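Local coordinates for 2-dehydropantoate 2-reductase (Enterococcus faecium, PDB 3WFI), which acts as an NAD(H)-dependent D-mandelate dehydrogenase, although its family is named for the reduction of ketopantoate to pantoate, at residues 65-71 against 89-95; 119-124 against 151-156; 71-77 against 98-104; 60-64 against 85-90. All blocks are in the same frame, centred on the assembly; numbering follows the deposited sequence.

Contact 1: 65-71 against 89-95; sequences VEKEDQV and DIQSLIK
The amide of Q70 and the carboxylate of E66 both reach S92, but at different atoms. S92 O lies 11° out of the Q70 amide plane. Q70 NE2 donates to S92 O at 3.2 Å and stands above the carbonyl plane, not on a lone pair. At the other end of the same amide, OE1 lies 3.7 Å from K95 CB. E66 bends at chi2 (-66°), which brings OE1 to 3.6 Å from S92 OG, a close approach and not a hydrogen bond. Behind these groups the contact turns apolar. V65 CG2 touches both S92 OG (3.3 Å) and D89 O, while V65 CB faces L93 CD1. L93 CD2 lies against the carbonyl oxygens of E68 and D69. One backbone bond fixes the far end, from V71 N to L93 O at 2.9 Å. The aliphatic chain of K95 runs past V71 O to a salt bridge with D72. L93 also packs on L27 and I29 of strand 25-30. A type I turn from V65 to E68 bends the chain past the end of helix 80-90. The site belongs to a beta-alpha-beta crossover of the Rossmann fold, where the helix gives way to the next strand.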
loop_
_atom_site.group_PDB
_atom_site.type_symbol
_atom_site.label_atom_id
_atom_site.label_comp_id
_atom_site.label_asym_id
_atom_site.label_seq_id
_atom_site.Cartn_x
_atom_site.Cartn_y
_atom_site.Cartn_z
ATOM N N VAL B 65 41.031 -8.112 6.511
ATOM C CA VAL B 65 41.222 -8.469 7.926
ATOM C C VAL B 65 41.941 -9.805 8.207
ATOM O O VAL B 65 42.003 -10.229 9.361
ATOM C CB VAL B 65 39.875 -8.558 8.692
ATOM C CG1 VAL B 65 39.025 -7.308 8.512
ATOM C CG2 VAL B 65 39.113 -9.796 8.260
ATOM N N GLU B 66 42.478 -10.481 7.198
ATOM C CA GLU B 66 42.900 -11.876 7.389
ATOM C C GLU B 66 44.180 -12.021 8.203
ATOM O O GLU B 66 44.447 -13.105 8.693
ATOM C CB GLU B 66 43.072 -12.605 6.050
ATOM C CG GLU B 66 41.785 -12.756 5.247
ATOM C CD GLU B 66 40.743 -13.653 5.911
ATOM O OE1 GLU B 66 41.079 -14.439 6.844
ATOM O OE2 GLU B 66 39.569 -13.572 5.481
ATOM N N LYS B 67 44.974 -10.963 8.342
ATOM C CA LYS B 67 46.167 -11.046 9.181
ATOM C C LYS B 67 45.887 -10.835 10.675
ATOM O O LYS B 67 46.725 -11.156 11.507
ATOM C CB LYS B 67 47.215 -10.031 8.710
ATOM C CG LYS B 67 47.637 -10.199 7.262
ATOM C CD LYS B 67 49.046 -9.691 7.027
ATOM C CE LYS B 67 49.618 -10.193 5.729
ATOM N NZ LYS B 67 48.742 -9.854 4.585
ATOM N N GLU B 68 44.717 -10.308 11.017
ATOM C CA GLU B 68 44.475 -9.823 12.381
ATOM C C GLU B 68 44.036 -10.907 13.375
ATOM O O GLU B 68 43.396 -11.890 13.005
ATOM C CB GLU B 68 43.433 -8.694 12.379
ATOM C CG GLU B 68 43.597 -7.628 11.307
ATOM C CD GLU B 68 44.964 -6.969 11.315
ATOM O OE1 GLU B 68 45.441 -6.582 12.402
ATOM O OE2 GLU B 68 45.566 -6.840 10.227
ATOM N N ASP B 69 44.354 -10.689 14.648
ATOM C CA ASP B 69 43.900 -11.568 15.730
ATOM C C ASP B 69 42.387 -11.560 15.867
ATOM O O ASP B 69 41.725 -10.533 15.678
ATOM C CB ASP B 69 44.439 -11.121 17.097
ATOM C CG ASP B 69 45.931 -11.226 17.220
ATOM O OD1 ASP B 69 46.581 -11.915 16.408
ATOM O OD2 ASP B 69 46.453 -10.608 18.166
ATOM N N GLN B 70 41.844 -12.703 16.255
ATOM C CA GLN B 70 40.443 -12.786 16.601
ATOM C C GLN B 70 40.170 -11.930 17.835
ATOM O O GLN B 70 41.077 -11.648 18.629
ATOM C CB GLN B 70 40.047 -14.246 16.800
ATOM C CG GLN B 70 40.088 -15.043 15.499
ATOM C CD GLN B 70 39.540 -16.448 15.665
ATOM O OE1 GLN B 70 39.938 -17.172 16.573
ATOM N NE2 GLN B 70 38.653 -16.852 14.768
ATOM N N VAL B 71 38.927 -11.484 17.989
ATOM C CA VAL B 71 38.594 -10.523 19.040
ATOM C C VAL B 71 37.567 -11.063 20.011
ATOM O O VAL B 71 36.804 -11.975 19.680
ATOM C CB VAL B 71 38.062 -9.178 18.469
ATOM C CG1 VAL B 71 39.124 -8.520 17.617
ATOM C CG2 VAL B 71 36.776 -9.370 17.675
ATOM N N ASP B 89 32.610 -9.582 5.701
ATOM C CA ASP B 89 34.016 -9.208 5.570
ATOM C C ASP B 89 34.869 -9.462 6.816
ATOM O O ASP B 89 36.050 -9.749 6.687
ATOM C CB ASP B 89 34.144 -7.733 5.189
ATOM C CG ASP B 89 33.810 -7.475 3.732
ATOM O OD1 ASP B 89 33.803 -8.436 2.941
ATOM O OD2 ASP B 89 33.552 -6.308 3.385
ATOM N N ILE B 90 34.305 -9.325 8.009
ATOM C CA ILE B 90 35.110 -9.427 9.233
ATOM C C ILE B 90 34.961 -10.755 9.970
ATOM O O ILE B 90 35.508 -10.903 11.071
ATOM C CB ILE B 90 34.831 -8.259 10.209
ATOM C CG1 ILE B 90 33.451 -8.383 10.869
ATOM C CG2 ILE B 90 34.982 -6.925 9.493
ATOM C CD1 ILE B 90 33.164 -7.316 11.906
ATOM N N GLN B 91 34.233 -11.716 9.385
ATOM C CA GLN B 91 33.839 -12.927 10.119
ATOM C C GLN B 91 35.000 -13.787 10.587
ATOM O O GLN B 91 34.842 -14.557 11.529
ATOM C CB GLN B 91 32.863 -13.792 9.301
ATOM C CG GLN B 91 33.431 -14.324 7.997
ATOM C CD GLN B 91 32.367 -14.968 7.138
ATOM O OE1 GLN B 91 32.067 -14.500 6.033
ATOM N NE2 GLN B 91 31.776 -16.030 7.647
ATOM N N SER B 92 36.166 -13.651 9.955
ATOM C CA SER B 92 37.363 -14.369 10.406
ATOM C C SER B 92 37.865 -13.946 11.809
ATOM O O SER B 92 38.664 -14.646 12.413
ATOM C CB SER B 92 38.501 -14.220 9.385
ATOM O OG SER B 92 39.043 -12.905 9.407
ATOM N N LEU B 93 37.397 -12.814 12.327
ATOM C CA LEU B 93 37.805 -12.340 13.655
ATOM C C LEU B 93 36.931 -12.904 14.761
ATOM O O LEU B 93 37.196 -12.667 15.938
ATOM C CB LEU B 93 37.746 -10.817 13.734
ATOM C CG LEU B 93 38.513 -10.139 12.583
ATOM C CD1 LEU B 93 38.492 -8.624 12.705
ATOM C CD2 LEU B 93 39.938 -10.655 12.476
ATOM N N ILE B 94 35.871 -13.603 14.371
ATOM C CA ILE B 94 34.897 -14.117 15.310
ATOM C C ILE B 94 35.327 -15.495 15.820
ATOM O O ILE B 94 35.461 -16.439 15.053
ATOM C CB ILE B 94 33.500 -14.215 14.660
ATOM C CG1 ILE B 94 33.048 -12.827 14.188
ATOM C CG2 ILE B 94 32.484 -14.822 15.624
ATOM C CD1 ILE B 94 31.742 -12.823 13.421
ATOM N N LYS B 95 35.552 -15.588 17.126
ATOM C CA LYS B 95 35.760 -16.872 17.783
ATOM C C LYS B 95 34.475 -17.265 18.495
ATOM O O LYS B 95 33.488 -16.523 18.465
ATOM C CB LYS B 95 36.973 -16.842 18.717
ATOM C CG LYS B 95 37.051 -15.681 19.686
ATOM C CD LYS B 95 38.340 -15.696 20.471
ATOM C CE LYS B 95 38.313 -14.658 21.578
ATOM N NZ LYS B 95 39.668 -14.432 22.155
#

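Contact 2: 119-124 against 151-156; sequences MENIYI and NLGDGK
L152 and I124 cross at about a right angle, with L152 CD2 3.7 Å from I124 CD1. The other branch, L152 CD1, rests on I122 CG2 at 3.6 Å. M119 sets SD against L152 CB. The backbone supports this cluster, since L152 N donates to I122 O at 3.0 Å. The Y123 ring meets N151 obliquely, with CE1 3.7 Å from N151 CB and the ring and amide planes 58° apart. That amide is turned to its own loop. N151 ND2 donates to G153 O at 2.7 Å, and K156 N reaches the same oxygen from the opposite face of its plane. K156 is curled, with chi2, chi3 and chi4 all bent near -60°. This fold brings NZ back to E120 O at 2.8 Å, above the carbonyl plane. E120 OE2 is near NZ, but too far for a salt bridge. One water donates to E120 O and I122 O, accepts from G153 N, and lies over one face of the Y123 ring toward its rim. Y123 OH bonds to E99 on the neighbouring strand 98-102. The Y123 ring packs against A159, A160 and L163 of helix 157-168, which starts right after K156. I124 and L152 meet H181 of helix 180-191, and I122 packs on I113 of helix 109-113.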
loop_
_atom_site.group_PDB
_atom_site.type_symbol
_atom_site.label_atom_id
_atom_site.label_comp_id
_atom_site.label_asym_id
_atom_site.label_seq_id
_atom_site.Cartn_x
_atom_site.Cartn_y
_atom_site.Cartn_z
ATOM N N MET B 119 22.741 -15.861 19.527
ATOM C CA MET B 119 21.950 -14.847 20.192
ATOM C C MET B 119 22.455 -14.530 21.601
ATOM O O MET B 119 22.445 -13.370 22.017
ATOM C CB MET B 119 20.483 -15.314 20.249
ATOM C CG MET B 119 19.472 -14.222 20.545
ATOM S SD MET B 119 19.534 -12.851 19.380
ATOM C CE MET B 119 19.105 -13.609 17.811
ATOM N N GLU B 120 22.919 -15.556 22.317
ATOM C CA GLU B 120 23.428 -15.402 23.685
ATOM C C GLU B 120 24.618 -14.433 23.771
ATOM O O GLU B 120 24.899 -13.878 24.834
ATOM C CB GLU B 120 23.750 -16.769 24.336
ATOM C CG GLU B 120 25.177 -17.280 24.152
ATOM C CD GLU B 120 25.457 -18.647 24.783
ATOM O OE1 GLU B 120 24.966 -19.668 24.256
ATOM O OE2 GLU B 120 26.207 -18.713 25.780
ATOM N N ASN B 121 25.298 -14.222 22.649
ATOM C CA ASN B 121 26.458 -13.329 22.610
ATOM C C ASN B 121 26.173 -11.966 21.970
ATOM O O ASN B 121 27.113 -11.210 21.681
ATOM C CB ASN B 121 27.608 -14.003 21.854
ATOM C CG ASN B 121 28.264 -15.140 22.637
ATOM O OD1 ASN B 121 28.942 -15.998 22.056
ATOM N ND2 ASN B 121 28.113 -15.129 23.952
ATOM N N ILE B 122 24.896 -11.649 21.761
ATOM C CA ILE B 122 24.523 -10.377 21.115
ATOM C C ILE B 122 23.942 -9.412 22.142
ATOM O O ILE B 122 23.102 -9.791 22.981
ATOM C CB ILE B 122 23.528 -10.567 19.951
ATOM C CG1 ILE B 122 24.102 -11.531 18.915
ATOM C CG2 ILE B 122 23.236 -9.229 19.273
ATOM C CD1 ILE B 122 23.151 -11.886 17.790
ATOM N N TYR B 123 24.397 -8.161 22.061
ATOM C CA TYR B 123 23.955 -7.108 22.954
ATOM C C TYR B 123 23.541 -5.904 22.108
ATOM O O TYR B 123 24.110 -5.652 21.048
ATOM C CB TYR B 123 25.057 -6.731 23.955
ATOM C CG TYR B 123 25.532 -7.900 24.797
ATOM C CD1 TYR B 123 25.002 -8.132 26.059
ATOM C CD2 TYR B 123 26.484 -8.793 24.305
ATOM C CE1 TYR B 123 25.410 -9.209 26.816
ATOM C CE2 TYR B 123 26.905 -9.879 25.049
ATOM C CZ TYR B 123 26.371 -10.074 26.311
ATOM O OH TYR B 123 26.763 -11.146 27.051
ATOM N N ILE B 124 22.518 -5.196 22.566
ATOM C CA ILE B 124 21.988 -4.042 21.840
ATOM C C ILE B 124 22.093 -2.828 22.736
ATOM O O ILE B 124 21.893 -2.934 23.949
ATOM C CB ILE B 124 20.525 -4.256 21.426
ATOM C CG1 ILE B 124 19.678 -4.771 22.598
ATOM C CG2 ILE B 124 20.458 -5.238 20.274
ATOM C CD1 ILE B 124 18.188 -4.654 22.364
ATOM N N ASN B 151 21.372 -7.254 27.050
ATOM C CA ASN B 151 21.533 -8.583 26.478
ATOM C C ASN B 151 20.305 -8.984 25.658
ATOM O O ASN B 151 19.176 -8.740 26.057
ATOM C CB ASN B 151 21.794 -9.634 27.571
ATOM C CG ASN B 151 20.654 -9.737 28.573
ATOM O OD1 ASN B 151 20.383 -8.793 29.311
ATOM N ND2 ASN B 151 19.981 -10.877 28.598
ATOM N N LEU B 152 20.533 -9.604 24.513
ATOM C CA LEU B 152 19.462 -10.326 23.814
ATOM C C LEU B 152 19.258 -11.771 24.247
ATOM O O LEU B 152 18.160 -12.297 24.091
ATOM C CB LEU B 152 19.694 -10.304 22.319
ATOM C CG LEU B 152 19.563 -8.910 21.743
ATOM C CD1 LEU B 152 19.807 -8.985 20.252
ATOM C CD2 LEU B 152 18.188 -8.342 22.023
ATOM N N GLY B 153 20.284 -12.427 24.766
ATOM C CA GLY B 153 20.121 -13.830 25.144
ATOM C C GLY B 153 19.670 -14.007 26.578
ATOM O O GLY B 153 20.127 -13.299 27.473
ATOM N N ASP B 154 18.797 -14.990 26.793
ATOM C CA ASP B 154 18.235 -15.279 28.111
ATOM C C ASP B 154 19.359 -15.541 29.083
ATOM O O ASP B 154 20.322 -16.222 28.741
ATOM C CB ASP B 154 17.359 -16.545 28.062
ATOM C CG ASP B 154 16.085 -16.373 27.252
ATOM O OD1 ASP B 154 15.561 -15.246 27.090
ATOM O OD2 ASP B 154 15.565 -17.407 26.800
ATOM N N GLY B 155 19.251 -14.983 30.283
ATOM C CA GLY B 155 20.210 -15.251 31.344
ATOM C C GLY B 155 21.563 -14.569 31.214
ATOM O O GLY B 155 22.478 -14.880 31.978
ATOM N N LYS B 156 21.688 -13.621 30.286
ATOM C CA LYS B 156 22.947 -12.933 30.065
ATOM C C LYS B 156 22.961 -11.508 30.645
ATOM O O LYS B 156 23.769 -10.679 30.224
ATOM C CB LYS B 156 23.272 -12.897 28.571
ATOM C CG LYS B 156 23.310 -14.257 27.879
ATOM C CD LYS B 156 24.268 -15.271 28.514
ATOM C CE LYS B 156 25.726 -14.855 28.452
ATOM N NZ LYS B 156 26.271 -14.821 27.063
HETATM O O HOH W 1 23.150 -11.657 25.094
#

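Contact 3: 71-77 against 98-104; sequences VDLIILF and TEVLCLL
T98 OG1 donates to V71 O at 2.6 Å, nearly in line with the carbonyl bond. Its chi1 of -66° places OG1 beside the backbone N and on the side of strand 71-76. T98 OG1 in turn accepts from K95 N. Next to it, E99 N gives D72 O a nearly straight bond of 2.9 Å. A parallel ladder follows. I74 N bonds to E99 O, L101 N to I74 O at 2.8 Å, and L76 N to L101 O. The last rung, L103 N to L76 O, is weak. The D72 carboxylate also takes a bond from K2 N, and that of E99 is held by Y123. Side chains alternate between two faces. L73, I75, E99 and L101 share one; I74, L76, V100 and C102 share the other. L76 CD1 is 3.5 Å from V100 CG1, a tight pair for two methyl groups, and both residues touch I113 of helix 109-113. I74 lays CG1 against T98 CG2 at 4.0 Å. Past the end of strand 98-102, L103 CD2 touches both I75 CG2 (3.5 Å) and F77 CZ (3.4 Å). L103 and F77 lie side by side and point the same way. The F77 ring packs edge-to-face with F15 and touches M11, a residue seen to bind NAD(+). The chemistry is that of a central Rossmann sheet. Backbone rungs set the register, mostly aliphatic side chains pack on both faces, and only the C-terminal end at F77 approaches the coenzyme site.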
loop_
_atom_site.group_PDB
_atom_site.type_symbol
_atom_site.label_atom_id
_atom_site.label_comp_id
_atom_site.label_asym_id
_atom_site.label_seq_id
_atom_site.Cartn_x
_atom_site.Cartn_y
_atom_site.Cartn_z
ATOM N N VAL B 71 38.927 -11.484 17.989
ATOM C CA VAL B 71 38.594 -10.523 19.040
ATOM C C VAL B 71 37.567 -11.063 20.011
ATOM O O VAL B 71 36.804 -11.975 19.680
ATOM C CB VAL B 71 38.062 -9.178 18.469
ATOM C CG1 VAL B 71 39.124 -8.520 17.617
ATOM C CG2 VAL B 71 36.776 -9.370 17.675
ATOM N N ASP B 72 37.550 -10.468 21.200
ATOM C CA ASP B 72 36.594 -10.801 22.253
ATOM C C ASP B 72 35.285 -10.037 22.057
ATOM O O ASP B 72 34.218 -10.497 22.455
ATOM C CB ASP B 72 37.169 -10.434 23.636
ATOM C CG ASP B 72 38.515 -11.086 23.912
ATOM O OD1 ASP B 72 38.622 -12.327 23.771
ATOM O OD2 ASP B 72 39.457 -10.360 24.273
ATOM N N LEU B 73 35.373 -8.863 21.447
ATOM C CA LEU B 73 34.213 -7.999 21.319
ATOM C C LEU B 73 34.251 -7.231 20.016
ATOM O O LEU B 73 35.283 -6.678 19.640
ATOM C CB LEU B 73 34.161 -7.022 22.491
ATOM C CG LEU B 73 33.102 -5.910 22.463
ATOM C CD1 LEU B 73 31.697 -6.465 22.635
ATOM C CD2 LEU B 73 33.409 -4.910 23.568
ATOM N N ILE B 74 33.112 -7.210 19.332
ATOM C CA ILE B 74 32.905 -6.354 18.171
ATOM C C ILE B 74 31.848 -5.317 18.545
ATOM O O ILE B 74 30.736 -5.665 18.966
ATOM C CB ILE B 74 32.437 -7.170 16.953
ATOM C CG1 ILE B 74 33.448 -8.256 16.602
ATOM C CG2 ILE B 74 32.189 -6.266 15.746
ATOM C CD1 ILE B 74 32.948 -9.231 15.558
ATOM N N ILE B 75 32.186 -4.044 18.383
ATOM C CA ILE B 75 31.211 -2.958 18.532
ATOM C C ILE B 75 30.876 -2.426 17.142
ATOM O O ILE B 75 31.754 -1.973 16.407
ATOM C CB ILE B 75 31.731 -1.815 19.431
ATOM C CG1 ILE B 75 32.346 -2.384 20.709
ATOM C CG2 ILE B 75 30.601 -0.845 19.769
ATOM C CD1 ILE B 75 32.898 -1.336 21.655
ATOM N N LEU B 76 29.591 -2.504 16.785
ATOM C CA LEU B 76 29.129 -2.204 15.437
ATOM C C LEU B 76 28.661 -0.761 15.323
ATOM O O LEU B 76 27.768 -0.342 16.068
ATOM C CB LEU B 76 27.953 -3.122 15.068
ATOM C CG LEU B 76 28.232 -4.628 14.942
ATOM C CD1 LEU B 76 26.911 -5.378 14.890
ATOM C CD2 LEU B 76 29.055 -4.935 13.712
ATOM N N PHE B 77 29.261 -0.033 14.382
ATOM C CA PHE B 77 28.846 1.324 14.011
ATOM C C PHE B 77 28.654 1.378 12.492
ATOM O O PHE B 77 29.247 2.221 11.820
ATOM C CB PHE B 77 29.920 2.355 14.385
ATOM C CG PHE B 77 30.162 2.477 15.857
ATOM C CD1 PHE B 77 29.343 3.277 16.632
ATOM C CD2 PHE B 77 31.185 1.770 16.473
ATOM C CE1 PHE B 77 29.540 3.378 17.998
ATOM C CE2 PHE B 77 31.391 1.873 17.844
ATOM C CZ PHE B 77 30.567 2.681 18.600
ATOM N N THR B 98 33.054 -14.716 21.029
ATOM C CA THR B 98 33.057 -13.308 20.652
ATOM C C THR B 98 31.680 -12.707 20.883
ATOM O O THR B 98 30.660 -13.267 20.455
ATOM C CB THR B 98 33.460 -13.109 19.188
ATOM O OG1 THR B 98 34.828 -13.499 19.015
ATOM C CG2 THR B 98 33.289 -11.647 18.772
ATOM N N GLU B 99 31.660 -11.570 21.569
ATOM C CA GLU B 99 30.416 -10.861 21.825
ATOM C C GLU B 99 30.282 -9.733 20.819
ATOM O O GLU B 99 31.295 -9.190 20.347
ATOM C CB GLU B 99 30.384 -10.338 23.266
ATOM C CG GLU B 99 30.442 -11.467 24.273
ATOM C CD GLU B 99 30.201 -11.024 25.694
ATOM O OE1 GLU B 99 30.782 -10.025 26.143
ATOM O OE2 GLU B 99 29.429 -11.718 26.383
ATOM N N VAL B 100 29.040 -9.398 20.488
ATOM C CA VAL B 100 28.755 -8.320 19.557
ATOM C C VAL B 100 27.837 -7.306 20.225
ATOM O O VAL B 100 26.758 -7.656 20.702
ATOM C CB VAL B 100 28.052 -8.827 18.281
ATOM C CG1 VAL B 100 27.735 -7.666 17.341
ATOM C CG2 VAL B 100 28.898 -9.869 17.558
ATOM N N LEU B 101 28.267 -6.051 20.243
ATOM C CA LEU B 101 27.459 -4.957 20.772
ATOM C C LEU B 101 27.049 -4.072 19.617
ATOM O O LEU B 101 27.902 -3.478 18.949
ATOM C CB LEU B 101 28.252 -4.140 21.804
ATOM C CG LEU B 101 27.595 -2.843 22.287
ATOM C CD1 LEU B 101 26.242 -3.099 22.929
ATOM C CD2 LEU B 101 28.523 -2.120 23.253
ATOM N N CYS B 102 25.745 -4.015 19.365
ATOM C CA CYS B 102 25.215 -3.177 18.320
ATOM C C CYS B 102 24.797 -1.823 18.881
ATOM O O CYS B 102 24.035 -1.745 19.843
ATOM C CB CYS B 102 24.012 -3.840 17.648
ATOM S SG CYS B 102 23.451 -2.843 16.253
ATOM N N LEU B 103 25.332 -0.764 18.293
ATOM C CA LEU B 103 24.912 0.594 18.622
ATOM C C LEU B 103 24.163 1.216 17.441
ATOM O O LEU B 103 23.981 2.432 17.381
ATOM C CB LEU B 103 26.112 1.439 19.052
ATOM C CG LEU B 103 26.573 1.409 20.502
ATOM C CD1 LEU B 103 26.028 0.226 21.270
ATOM C CD2 LEU B 103 28.082 1.490 20.608
ATOM N N LEU B 104 23.695 0.363 16.529
ATOM C CA LEU B 104 22.795 0.779 15.456
ATOM C C LEU B 104 21.387 0.844 16.039
ATOM O O LEU B 104 20.866 -0.146 16.556
ATOM C CB LEU B 104 22.779 -0.211 14.284
ATOM C CG LEU B 104 23.846 -0.534 13.249
ATOM C CD1 LEU B 104 25.139 -1.182 13.729
ATOM C CD2 LEU B 104 23.147 -1.390 12.192
#

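Contact 4: 60-64 against 85-90; sequences VLQSE and KMLQDI
Q62 and S63 sit in a type I turn at the end of strand 59-61, and S63 CA comes 5.4 Å from D89 CA on the helix. The strand is the outermost one of the Rossmann sheet on this side, and helix 80-90 packs over the sheet. The side chain of Q62 carries the contact. The chain is extended beyond CG (chi2 -179°), and its amide reaches D89 and M86 of the helix. Q62 NE2 donates to D89 OD2 at 2.8 Å. The carboxylate oxygen lies close to the amide plane, but the amide and carboxylate planes are 74° apart. The amide meets OD2 on its anti side, 20° out of the carboxylate plane. Q62 CG also lies close to this oxygen, at 3.2 Å. The other oxygen, OD1, has a long, weak ion pair with K85 NZ. The two partners would probably favour the charged form of D89. Backbone bonds tie V60 and Q62 to D30, which is seen to bind NAD(+). The contact therefore borders the coenzyme site, though NAD(+) is not bound in this chain. M86 also packs on A6 of strand 2-6, and I90 on I29 of strand 25-30. M86 bends at chi2 and chi3, which folds its end back toward the glutamine. There the methyl CE lies 3.4 Å from Q62 OE1.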
loop_
_atom_site.group_PDB
_atom_site.type_symbol
_atom_site.label_atom_id
_atom_site.label_comp_id
_atom_site.label_asym_id
_atom_site.label_seq_id
_atom_site.Cartn_x
_atom_site.Cartn_y
_atom_site.Cartn_z
ATOM N N VAL B 60 42.342 -1.633 9.661
ATOM C CA VAL B 60 42.327 -2.363 8.404
ATOM C C VAL B 60 41.103 -1.976 7.577
ATOM O O VAL B 60 40.027 -1.692 8.126
ATOM C CB VAL B 60 42.335 -3.885 8.632
ATOM C CG1 VAL B 60 43.729 -4.343 9.030
ATOM C CG2 VAL B 60 41.333 -4.290 9.699
ATOM N N LEU B 61 41.290 -1.939 6.263
ATOM C CA LEU B 61 40.167 -1.935 5.326
ATOM C C LEU B 61 39.307 -3.150 5.622
ATOM O O LEU B 61 39.823 -4.232 5.868
ATOM C CB LEU B 61 40.638 -2.024 3.857
ATOM C CG LEU B 61 40.362 -0.862 2.889
ATOM C CD1 LEU B 61 40.788 -1.279 1.488
ATOM C CD2 LEU B 61 38.899 -0.442 2.910
ATOM N N GLN B 62 37.998 -2.982 5.559
ATOM C CA GLN B 62 37.093 -4.053 5.979
ATOM C C GLN B 62 37.238 -5.380 5.226
ATOM O O GLN B 62 37.033 -6.450 5.792
ATOM C CB GLN B 62 35.647 -3.557 6.008
ATOM C CG GLN B 62 34.836 -3.766 4.757
ATOM C CD GLN B 62 33.429 -3.214 4.904
ATOM O OE1 GLN B 62 33.244 -2.079 5.320
ATOM N NE2 GLN B 62 32.428 -4.027 4.577
ATOM N N SER B 63 37.660 -5.287 3.974
ATOM C CA SER B 63 37.914 -6.449 3.134
ATOM C C SER B 63 39.308 -7.058 3.303
ATOM O O SER B 63 39.652 -8.000 2.589
ATOM C CB SER B 63 37.724 -6.050 1.671
ATOM O OG SER B 63 38.592 -4.986 1.330
ATOM N N GLU B 64 40.097 -6.532 4.248
ATOM C CA GLU B 64 41.490 -6.925 4.414
ATOM C C GLU B 64 41.832 -7.244 5.878
ATOM O O GLU B 64 42.812 -6.729 6.410
ATOM C CB GLU B 64 42.399 -5.819 3.840
ATOM C CG GLU B 64 42.166 -5.569 2.347
ATOM C CD GLU B 64 43.035 -4.472 1.755
ATOM O OE1 GLU B 64 43.654 -3.699 2.523
ATOM O OE2 GLU B 64 43.093 -4.376 0.506
ATOM N N LYS B 85 27.227 -7.072 4.907
ATOM C CA LYS B 85 28.504 -7.051 4.204
ATOM C C LYS B 85 29.709 -6.870 5.157
ATOM O O LYS B 85 30.714 -7.570 5.020
ATOM C CB LYS B 85 28.475 -5.950 3.137
ATOM C CG LYS B 85 29.761 -5.780 2.357
ATOM C CD LYS B 85 30.189 -7.098 1.770
ATOM C CE LYS B 85 31.336 -6.943 0.799
ATOM N NZ LYS B 85 31.484 -8.194 0.009
ATOM N N MET B 86 29.605 -5.934 6.103
ATOM C CA MET B 86 30.640 -5.742 7.122
ATOM C C MET B 86 30.896 -7.061 7.862
ATOM O O MET B 86 32.038 -7.522 7.962
ATOM C CB MET B 86 30.238 -4.637 8.108
ATOM C CG MET B 86 31.155 -4.473 9.321
ATOM S SD MET B 86 32.847 -3.993 8.901
ATOM C CE MET B 86 32.639 -2.223 8.711
ATOM N N LEU B 87 29.837 -7.686 8.347
ATOM C CA LEU B 87 29.967 -8.958 9.066
ATOM C C LEU B 87 30.602 -10.036 8.207
ATOM O O LEU B 87 31.490 -10.745 8.679
ATOM C CB LEU B 87 28.609 -9.432 9.592
ATOM C CG LEU B 87 28.078 -8.562 10.740
ATOM C CD1 LEU B 87 26.623 -8.900 11.034
ATOM C CD2 LEU B 87 28.932 -8.723 11.980
ATOM N N GLN B 88 30.160 -10.146 6.952
ATOM C CA GLN B 88 30.743 -11.093 6.007
ATOM C C GLN B 88 32.237 -10.845 5.874
ATOM O O GLN B 88 33.026 -11.773 5.926
ATOM C CB GLN B 88 30.077 -10.986 4.615
ATOM C CG GLN B 88 28.724 -11.688 4.511
ATOM C CD GLN B 88 27.961 -11.358 3.222
ATOM O OE1 GLN B 88 28.416 -10.569 2.390
ATOM N NE2 GLN B 88 26.779 -11.949 3.072
ATOM N N ASP B 89 32.610 -9.582 5.701
ATOM C CA ASP B 89 34.016 -9.208 5.570
ATOM C C ASP B 89 34.869 -9.462 6.816
ATOM O O ASP B 89 36.050 -9.749 6.687
ATOM C CB ASP B 89 34.144 -7.733 5.189
ATOM C CG ASP B 89 33.810 -7.475 3.732
ATOM O OD1 ASP B 89 33.803 -8.436 2.941
ATOM O OD2 ASP B 89 33.552 -6.308 3.385
ATOM N N ILE B 90 34.305 -9.325 8.009
ATOM C CA ILE B 90 35.110 -9.427 9.233
ATOM C C ILE B 90 34.961 -10.755 9.970
ATOM O O ILE B 90 35.508 -10.903 11.071
ATOM C CB ILE B 90 34.831 -8.259 10.209
ATOM C CG1 ILE B 90 33.451 -8.383 10.869
ATOM C CG2 ILE B 90 34.982 -6.925 9.493
ATOM C CD1 ILE B 90 33.164 -7.316 11.906
#

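In the fold
All four contacts lie in the Rossmann-type domain. Contact 3 is its buried centre, with backbone rungs between parallel strands and aliphatic faces. The other three are only partly buried. Contacts 1 and 4 set a loop or turn against the end of helix 80-90 and share D89 and I90. Each has one side-chain bond from a glutamine, to which contact 1 adds a backbone bond. Contacts 1 and 3 share V71 and touch. Contact 2 joins strand 122-127 of the same sheet to the loop before helix 157-168, and adds a water and a lysine-to-carbonyl bond. Contacts 2 and 4 do not touch, with centres about 23 Å apart.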